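Local coordinates for type I modular polyketide synthase (Streptomyces albus subsp. albus, PDB 6IYT), which probably selects ethylmalonyl-coenzyme A as extender unit and transfers its acyl group to the acyl carrier protein during salinomycin assembly, at residues A156-H160 and L228-Q233; P126-W132 and E393-V399; G78-A83 and W447-F451; L195-W199 and Q418-R422. All blocks are in the same frame, centred on the assembly; numbering follows the deposited sequence.

Contact 1. Residues A156-H160 and L228-Q233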
# COMPACT_ATOMS: atom_id res chain seq x y z
N ALA A 156 -11.84 3.55 -16.36
CA ALA A 156 -10.81 4.38 -16.93
C ALA A 156 -9.77 3.55 -17.65
O ALA A 156 -9.37 3.89 -18.77
CB ALA A 156 -10.18 5.26 -15.86
N VAL A 157 -9.36 2.42 -17.08
CA VAL A 157 -8.38 1.63 -17.78
C VAL A 157 -8.97 0.85 -18.97
O VAL A 157 -8.35 0.80 -20.03
CB VAL A 157 -7.44 0.78 -16.93
CG1 VAL A 157 -7.48 1.10 -15.47
CG2 VAL A 157 -7.49 -0.69 -17.31
N GLU A 158 -10.26 0.58 -18.90
CA GLU A 158 -10.91 -0.21 -19.95
C GLU A 158 -11.23 0.62 -21.18
O GLU A 158 -11.57 0.07 -22.22
CB GLU A 158 -12.18 -0.87 -19.39
CG GLU A 158 -11.86 -2.05 -18.54
CD GLU A 158 -12.98 -2.49 -17.67
OE1 GLU A 158 -12.73 -3.33 -16.77
OE2 GLU A 158 -14.14 -2.19 -18.01
N ALA A 159 -11.07 1.93 -21.08
CA ALA A 159 -11.13 2.80 -22.28
C ALA A 159 -9.96 2.49 -23.23
O ALA A 159 -10.00 2.88 -24.41
CB ALA A 159 -11.13 4.25 -21.88
N HIS A 160 -8.95 1.78 -22.72
CA HIS A 160 -7.66 1.63 -23.44
C HIS A 160 -7.20 0.19 -23.59
O HIS A 160 -6.10 -0.08 -24.11
CB HIS A 160 -6.58 2.43 -22.75
CG HIS A 160 -6.91 3.86 -22.62
ND1 HIS A 160 -6.91 4.72 -23.70
CD2 HIS A 160 -7.46 4.55 -21.59
CE1 HIS A 160 -7.39 5.89 -23.32
NE2 HIS A 160 -7.67 5.83 -22.04
N LEU A 228 -8.18 10.54 -13.71
CA LEU A 228 -8.24 9.09 -13.76
C LEU A 228 -7.98 8.54 -15.15
O LEU A 228 -7.25 7.55 -15.31
CB LEU A 228 -9.61 8.63 -13.32
CG LEU A 228 -9.70 7.46 -12.39
CD1 LEU A 228 -8.68 7.56 -11.26
CD2 LEU A 228 -11.13 7.44 -11.85
N GLY A 229 -8.61 9.15 -16.16
CA GLY A 229 -8.38 8.75 -17.54
C GLY A 229 -6.93 8.82 -17.96
O GLY A 229 -6.42 7.90 -18.59
N ASP A 230 -6.28 9.96 -17.71
CA ASP A 230 -4.89 10.16 -18.12
C ASP A 230 -3.97 9.19 -17.38
O ASP A 230 -3.12 8.58 -17.99
CB ASP A 230 -4.41 11.60 -17.86
CG ASP A 230 -4.81 12.59 -18.99
OD1 ASP A 230 -5.41 12.16 -20.01
OD2 ASP A 230 -4.50 13.80 -18.83
N ALA A 231 -4.16 9.03 -16.07
CA ALA A 231 -3.32 8.09 -15.29
C ALA A 231 -3.50 6.66 -15.82
O ALA A 231 -2.52 5.93 -16.07
CB ALA A 231 -3.69 8.16 -13.79
N ALA A 232 -4.73 6.27 -16.04
CA ALA A 232 -5.00 4.96 -16.59
C ALA A 232 -4.33 4.74 -17.94
O ALA A 232 -3.71 3.69 -18.18
CB ALA A 232 -6.49 4.73 -16.68
N GLN A 233 -4.42 5.72 -18.81
CA GLN A 233 -3.83 5.62 -20.11
C GLN A 233 -2.30 5.57 -20.06
O GLN A 233 -1.68 4.80 -20.81
CB GLN A 233 -4.31 6.77 -21.01
CG GLN A 233 -3.96 6.58 -22.46
CD GLN A 233 -4.56 7.64 -23.37
OE1 GLN A 233 -5.31 8.50 -22.94
NE2 GLN A 233 -4.32 7.50 -24.66
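The imidazole of H160 lies between two aliphatic groups: the side chain of Q233 passes over one face, while CB of A159, from its own segment, sits on the opposite face. This is the outer end of a helix-helix packing in the large acyltransferase subdomain, where the last part of helix 144-158 and the loop after it meet the first turns of helix 228-245. Q233 CG stands 3.7 Å from the ring centroid and only 14° off the normal, a CH-pi contact. With CG anti to the backbone N (chi1 -168°) and the rest of the chain extended, Q233 crosses the imidazole at about a right angle and lays its amide on it, the two planes 20° apart. CE1 of H160 comes 3.3 Å from CD of Q233, so the stack is close although no hydrogen bond joins the pair. Further in, small residues let the backbones approach. A156 CB reaches A232 CB at 3.8 Å, and CG of L228 flanks the A156 methyl. F189 of helix 181-200 touches both V157 and A232, closing the inner side of the interface. V157 meets the other helix through one branch, CG1 lying 4.0 Å from A232 CB.

Contact 2. Residues P126-W132 and E393-V399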
# COMPACT_ATOMS: atom_id res chain seq x y z
N PRO A 126 3.52 1.64 -3.95
CA PRO A 126 4.70 0.94 -4.49
C PRO A 126 4.58 0.55 -5.96
O PRO A 126 3.52 0.73 -6.58
CB PRO A 126 4.80 -0.32 -3.62
CG PRO A 126 3.45 -0.51 -3.03
CD PRO A 126 2.71 0.81 -3.06
N GLY A 127 5.63 -0.01 -6.50
CA GLY A 127 5.58 -0.58 -7.86
C GLY A 127 5.32 -2.07 -7.81
O GLY A 127 4.52 -2.55 -7.00
N GLN A 128 5.98 -2.82 -8.68
CA GLN A 128 5.72 -4.24 -8.74
C GLN A 128 6.34 -4.92 -7.54
O GLN A 128 7.26 -4.39 -6.91
CB GLN A 128 6.26 -4.84 -10.04
CG GLN A 128 5.19 -5.04 -11.07
CD GLN A 128 5.74 -5.27 -12.45
OE1 GLN A 128 6.20 -6.38 -12.79
NE2 GLN A 128 5.74 -4.24 -13.25
N GLY A 129 5.76 -6.05 -7.16
CA GLY A 129 6.21 -6.78 -5.97
C GLY A 129 5.07 -6.99 -5.00
O GLY A 129 5.13 -7.86 -4.10
N SER A 130 4.02 -6.17 -5.17
CA SER A 130 2.82 -6.18 -4.32
C SER A 130 1.89 -7.38 -4.58
O SER A 130 0.93 -7.62 -3.83
CB SER A 130 2.02 -4.88 -4.57
OG SER A 130 2.16 -4.03 -3.46
N GLN A 131 1.99 -7.94 -5.77
CA GLN A 131 0.91 -8.72 -6.32
C GLN A 131 0.85 -10.09 -5.63
O GLN A 131 1.89 -10.66 -5.30
CB GLN A 131 1.11 -8.89 -7.87
CG GLN A 131 2.40 -9.62 -8.28
CD GLN A 131 3.60 -8.70 -8.51
OE1 GLN A 131 3.64 -7.57 -8.05
NE2 GLN A 131 4.58 -9.19 -9.30
N TRP A 132 -0.35 -10.66 -5.53
CA TRP A 132 -0.50 -12.07 -5.22
C TRP A 132 -1.73 -12.68 -5.88
O TRP A 132 -2.69 -11.98 -6.22
CB TRP A 132 -0.53 -12.29 -3.71
CG TRP A 132 -1.50 -11.41 -2.95
CD1 TRP A 132 -1.26 -10.16 -2.47
CD2 TRP A 132 -2.79 -11.80 -2.44
NE1 TRP A 132 -2.32 -9.74 -1.70
CE2 TRP A 132 -3.26 -10.74 -1.65
CE3 TRP A 132 -3.61 -12.94 -2.60
CZ2 TRP A 132 -4.47 -10.80 -0.98
CZ3 TRP A 132 -4.80 -12.99 -1.93
CH2 TRP A 132 -5.24 -11.91 -1.18
N GLU A 393 0.80 2.37 3.30
CA GLU A 393 1.07 1.78 2.01
C GLU A 393 -0.21 1.18 1.45
O GLU A 393 -0.76 0.23 1.99
CB GLU A 393 2.22 0.75 2.08
CG GLU A 393 2.63 0.22 0.71
CD GLU A 393 3.61 -0.91 0.78
OE1 GLU A 393 4.65 -0.75 1.45
OE2 GLU A 393 3.39 -1.95 0.08
N SER A 394 -0.71 1.82 0.40
CA SER A 394 -1.99 1.51 -0.20
C SER A 394 -1.86 0.36 -1.22
O SER A 394 -2.03 0.57 -2.43
CB SER A 394 -2.54 2.76 -0.88
OG SER A 394 -3.90 2.60 -1.29
N SER A 395 -1.52 -0.83 -0.72
CA SER A 395 -1.10 -1.94 -1.59
C SER A 395 -1.66 -3.29 -1.12
O SER A 395 -2.14 -3.42 -0.02
CB SER A 395 0.42 -2.03 -1.60
OG SER A 395 0.89 -2.47 -0.36
N ALA A 396 -1.60 -4.28 -2.01
CA ALA A 396 -2.08 -5.63 -1.75
C ALA A 396 -1.13 -6.42 -0.83
O ALA A 396 -1.53 -7.41 -0.27
CB ALA A 396 -2.26 -6.36 -3.08
N HIS A 397 0.10 -5.95 -0.66
CA HIS A 397 1.12 -6.67 0.14
C HIS A 397 2.25 -5.73 0.43
O HIS A 397 2.64 -4.98 -0.46
CB HIS A 397 1.65 -7.90 -0.62
CG HIS A 397 2.69 -8.67 0.14
ND1 HIS A 397 2.38 -9.48 1.19
CD2 HIS A 397 4.04 -8.73 0.01
CE1 HIS A 397 3.49 -9.97 1.73
NE2 HIS A 397 4.51 -9.51 1.04
N PRO A 398 2.69 -5.63 1.71
CA PRO A 398 3.55 -4.47 2.07
C PRO A 398 4.97 -4.67 1.60
O PRO A 398 5.57 -5.74 1.85
CB PRO A 398 3.53 -4.43 3.59
CG PRO A 398 2.66 -5.52 4.04
CD PRO A 398 2.20 -6.35 2.88
N VAL A 399 5.42 -3.80 0.72
CA VAL A 399 6.73 -3.97 0.17
C VAL A 399 7.69 -2.88 0.50
O VAL A 399 8.88 -3.10 0.39
CB VAL A 399 6.70 -4.24 -1.33
CG1 VAL A 399 6.01 -5.58 -1.62
CG2 VAL A 399 6.03 -3.12 -2.07
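P126 and V399 form the tight end of this contact, CB of P126 and CG2 of V399 being 3.4 Å apart, closer than carbons usually pack. Two loops meet here, each following a neighbouring strand (120-125 and 388-393) of the parallel sheet in the alpha/beta-hydrolase-like core; the first carries the PGQGSQ sequence familiar from acyltransferase domains. The proline ring also rests on the E393 carboxylate, CG to OE2 3.4 Å. That oxygen is held by two donors, the V399 backbone N on its syn lone pair and the S395 hydroxyl on the anti side, which ties the second loop to itself, from E393 to V399. The serine bond is short, S395 OG to E393 OE2 2.6 Å. S130 is buried beside it. Its OG donates to H397 O in the carbonyl plane, yet its backbone N and O find no polar partner, and the O is wedged against the CB atoms of A396 and H397. Towards the partly exposed H397 and W132 the packing is looser: CD2 of H397 stays 4.3 Å from G129 O, and its ND1 bonds R423 N outside the two loops. W132 still pins this edge, NE1 bonding A396 O at 2.8 Å in the indole plane, from 50° above the carbonyl plane.

Contact 3. Residues G78-A83 and W447-F451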
# COMPACT_ATOMS: atom_id res chain seq x y z
N GLY A 78 -20.05 -3.59 19.57
CA GLY A 78 -18.95 -3.00 18.79
C GLY A 78 -19.27 -1.55 18.42
O GLY A 78 -18.45 -0.66 18.57
N TYR A 79 -20.49 -1.33 17.92
CA TYR A 79 -20.93 -0.00 17.60
C TYR A 79 -20.86 0.91 18.82
O TYR A 79 -20.36 2.03 18.74
CB TYR A 79 -22.35 -0.02 17.04
CG TYR A 79 -22.88 1.37 16.82
CD1 TYR A 79 -22.40 2.16 15.76
CD2 TYR A 79 -23.75 1.95 17.72
CE1 TYR A 79 -22.81 3.49 15.61
CE2 TYR A 79 -24.19 3.25 17.56
CZ TYR A 79 -23.70 4.02 16.53
OH TYR A 79 -24.11 5.33 16.42
N SER A 80 -21.26 0.41 19.96
CA SER A 80 -21.33 1.23 21.16
C SER A 80 -19.92 1.59 21.68
O SER A 80 -19.66 2.72 22.10
CB SER A 80 -22.13 0.51 22.24
OG SER A 80 -23.47 0.27 21.79
N LEU A 81 -19.02 0.63 21.65
CA LEU A 81 -17.63 0.86 22.01
C LEU A 81 -17.02 1.93 21.10
O LEU A 81 -16.19 2.71 21.54
CB LEU A 81 -16.84 -0.42 21.89
CG LEU A 81 -17.12 -1.45 22.98
CD1 LEU A 81 -16.61 -2.78 22.56
CD2 LEU A 81 -16.50 -1.03 24.33
N ALA A 82 -17.39 1.92 19.82
CA ALA A 82 -16.84 2.87 18.86
C ALA A 82 -17.45 4.27 19.04
O ALA A 82 -16.79 5.26 18.80
CB ALA A 82 -17.06 2.38 17.44
N ALA A 83 -18.73 4.34 19.41
CA ALA A 83 -19.43 5.59 19.38
C ALA A 83 -19.33 6.32 20.72
O ALA A 83 -19.37 7.53 20.76
CB ALA A 83 -20.88 5.38 18.97
N TRP A 447 -14.12 4.51 13.56
CA TRP A 447 -14.59 3.15 13.70
C TRP A 447 -16.10 3.03 13.55
O TRP A 447 -16.59 1.98 13.18
CB TRP A 447 -14.18 2.62 15.04
CG TRP A 447 -12.73 2.29 15.12
CD1 TRP A 447 -11.77 3.01 15.71
CD2 TRP A 447 -12.11 1.10 14.65
NE1 TRP A 447 -10.57 2.37 15.62
CE2 TRP A 447 -10.75 1.18 14.98
CE3 TRP A 447 -12.57 -0.05 14.02
CZ2 TRP A 447 -9.83 0.22 14.60
CZ3 TRP A 447 -11.66 -1.03 13.68
CH2 TRP A 447 -10.31 -0.92 14.04
N THR A 448 -16.83 4.09 13.86
CA THR A 448 -18.29 4.06 13.67
C THR A 448 -18.67 3.75 12.21
O THR A 448 -19.66 3.06 11.96
CB THR A 448 -18.90 5.40 14.08
OG1 THR A 448 -18.74 5.57 15.50
CG2 THR A 448 -20.37 5.45 13.71
N ALA A 449 -17.85 4.19 11.27
CA ALA A 449 -18.12 3.96 9.86
C ALA A 449 -18.05 2.47 9.46
O ALA A 449 -18.69 2.04 8.50
CB ALA A 449 -17.17 4.79 9.00
N VAL A 450 -17.33 1.67 10.24
CA VAL A 450 -17.29 0.23 10.02
C VAL A 450 -18.69 -0.40 10.13
O VAL A 450 -18.96 -1.43 9.53
CB VAL A 450 -16.31 -0.46 11.02
CG1 VAL A 450 -16.46 -1.95 10.99
CG2 VAL A 450 -14.89 -0.05 10.70
N PHE A 451 -19.56 0.20 10.95
CA PHE A 451 -20.83 -0.38 11.25
C PHE A 451 -21.96 0.10 10.32
O PHE A 451 -23.12 -0.32 10.47
CB PHE A 451 -21.20 -0.13 12.71
CG PHE A 451 -20.29 -0.80 13.68
CD1 PHE A 451 -20.46 -2.15 13.99
CD2 PHE A 451 -19.16 -0.14 14.14
CE1 PHE A 451 -19.53 -2.81 14.76
CE2 PHE A 451 -18.24 -0.80 14.92
CZ PHE A 451 -18.42 -2.12 15.24
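F451 lays its ring over the start of Y79, and each step along the phenyl finds a different part of helix 74-84. At the base, CB of F451 faces CD1 of the Y79 ring at 4.0 Å. CG lies below Y79 CB, which sits over the phenyl face, 4.2 Å from its centroid and 18° off the normal. Further out, CD2 approaches Y79 CA and CE1 approaches Y79 N, so the same face slides under the helix backbone. CE2 comes to G78 O, and the tip, CZ, ends 3.3 Å from G78 C; the ring can lie this close because the glycine puts no side chain in its way. CG of F451 is anti to the carbonyl carbon (chi1 -65°), and this swings the phenyl back along its own segment toward the helix.

The helix belongs to the CurL-like region, probably the linker subdomain that precedes the acyltransferase in polyketide synthases, while 447-451 is the chain following helix 428-439, helical in its angles at 447-450. Strand 43-49 lies next to both: V43 touches F451, P44 and I46 touch W447, and W45 touches L81 of the helix. The methyl of A82 meets CB of W447 at 3.8 Å and CE2 of F451 at 4.2 Å. The indole of W447 itself leads away from the helix, to meet W439 edge-to-face. T448 covers the outer flank. Its CG2 reaches the edge of the Y79 ring near the ring plane, 3.7 Å from CE1, while OG1 passes A82 O and the CA of A83 without bonding to either.

Contact 4. Residues L195-W199 and Q418-R422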
# COMPACT_ATOMS: atom_id res chain seq x y z
N LEU A 195 -7.76 0.88 -3.01
CA LEU A 195 -7.45 0.65 -1.61
C LEU A 195 -7.35 1.95 -0.83
O LEU A 195 -7.77 2.03 0.32
CB LEU A 195 -6.19 -0.18 -1.43
CG LEU A 195 -6.22 -1.65 -1.80
CD1 LEU A 195 -4.83 -2.24 -1.66
CD2 LEU A 195 -7.19 -2.44 -0.95
N ALA A 196 -6.98 3.03 -1.50
CA ALA A 196 -6.93 4.34 -0.81
C ALA A 196 -8.37 4.79 -0.38
O ALA A 196 -8.56 5.37 0.70
CB ALA A 196 -6.29 5.36 -1.68
N ALA A 197 -9.38 4.36 -1.13
CA ALA A 197 -10.75 4.68 -0.79
C ALA A 197 -11.25 3.94 0.45
O ALA A 197 -12.14 4.42 1.12
CB ALA A 197 -11.67 4.43 -1.97
N VAL A 198 -10.69 2.77 0.74
CA VAL A 198 -11.05 2.03 1.93
C VAL A 198 -10.59 2.82 3.17
O VAL A 198 -11.33 3.00 4.10
CB VAL A 198 -10.41 0.62 1.93
CG1 VAL A 198 -10.56 -0.06 3.27
CG2 VAL A 198 -11.00 -0.22 0.81
N TRP A 199 -9.36 3.30 3.14
CA TRP A 199 -8.86 4.18 4.24
C TRP A 199 -9.70 5.46 4.32
O TRP A 199 -10.01 5.93 5.41
CB TRP A 199 -7.37 4.52 4.03
CG TRP A 199 -6.44 3.34 4.31
CD1 TRP A 199 -5.78 2.59 3.39
CD2 TRP A 199 -6.01 2.86 5.59
NE1 TRP A 199 -5.05 1.63 4.00
CE2 TRP A 199 -5.15 1.79 5.36
CE3 TRP A 199 -6.33 3.20 6.90
CZ2 TRP A 199 -4.54 1.06 6.40
CZ3 TRP A 199 -5.69 2.49 7.95
CH2 TRP A 199 -4.83 1.44 7.68
N GLN A 418 2.45 1.35 7.82
CA GLN A 418 1.29 0.50 7.90
C GLN A 418 0.91 0.07 6.50
O GLN A 418 0.73 0.90 5.65
CB GLN A 418 0.15 1.28 8.52
CG GLN A 418 -1.12 0.51 8.59
CD GLN A 418 -1.00 -0.65 9.49
OE1 GLN A 418 -0.58 -0.49 10.63
NE2 GLN A 418 -1.25 -1.85 8.97
N GLY A 419 0.79 -1.24 6.29
CA GLY A 419 0.23 -1.77 5.03
C GLY A 419 -1.29 -1.85 5.05
O GLY A 419 -1.93 -1.52 6.05
N THR A 420 -1.86 -2.29 3.93
CA THR A 420 -3.28 -2.44 3.80
C THR A 420 -3.61 -3.91 3.75
O THR A 420 -3.95 -4.48 4.77
CB THR A 420 -3.83 -1.70 2.58
OG1 THR A 420 -3.38 -0.34 2.62
CG2 THR A 420 -5.33 -1.71 2.60
N LEU A 421 -3.43 -4.56 2.60
CA LEU A 421 -3.56 -6.00 2.56
C LEU A 421 -2.22 -6.71 2.64
O LEU A 421 -1.19 -6.09 2.77
CB LEU A 421 -4.33 -6.44 1.30
CG LEU A 421 -5.65 -5.74 1.00
CD1 LEU A 421 -6.30 -6.31 -0.27
CD2 LEU A 421 -6.59 -5.87 2.18
N ARG A 422 -2.28 -8.05 2.69
CA ARG A 422 -1.10 -8.86 2.70
C ARG A 422 -1.37 -10.11 1.92
O ARG A 422 -2.53 -10.46 1.71
CB ARG A 422 -0.69 -9.18 4.16
CG ARG A 422 0.71 -9.70 4.31
CD ARG A 422 1.23 -9.51 5.75
NE ARG A 422 0.36 -10.19 6.71
CZ ARG A 422 0.54 -10.20 8.02
NH1 ARG A 422 1.48 -9.44 8.57
NH2 ARG A 422 -0.37 -10.79 8.81
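The indole N-H of W199 points almost straight at the hydroxyl of T420, NE1 to OG1 2.9 Å with an angle of 174° at the hydrogen and the oxygen in the ring plane. Helix 181-200 here packs on the chain leaving 416-418, the edge strand of the central parallel sheet in the alpha/beta-hydrolase-like core. T420 is turned so that both of its branches are used. OG1 lies anti to the carbonyl carbon (chi1 -52°), where it accepts from W199 and donates onward to E393 O on the next strand; CG2, anti to the backbone N, goes to L195, 4.1 Å from CD2. The in-plane edge of the indole continues past G419 O, 3.7 Å from CZ2, while F435 of helix 428-439 meets the ring from outside the two segments. Q418 leaves its strand with CG near the tip of the indole, 3.9 Å from CH2, then bends at chi2 (65°). The bend brings NE2 back onto G419 O at 3.0 Å, and the same nitrogen also bonds E437. The two leucines close the apolar end, L195 with its CD2 branch and L421 with its extended CD1, these two methyls 4.0 Å apart.

Overall arrangement
From the N terminus, contact 3 opens first, at 78-83, and closes only at 447-451; every other contact is nested inside it, as the chain's late return joins helix 74-84 of the CurL-like region. Contact 2 opens next, at 126-132, and closes at 393-399, with contact 1 (156-160 to 228-233) nested within. Contact 4 starts at 195-199, inside both those loops, and ends at 418-422, beyond them, so it crosses contacts 1 and 2. Contacts 2 and 4 touch, their centres about 10 Å apart, through the adjacent strands 388-393 and 416-418 and the loops that follow them. Contact 1 ties helix 144-158 to helix 228-245, its centre about 36 Å from that of contact 3.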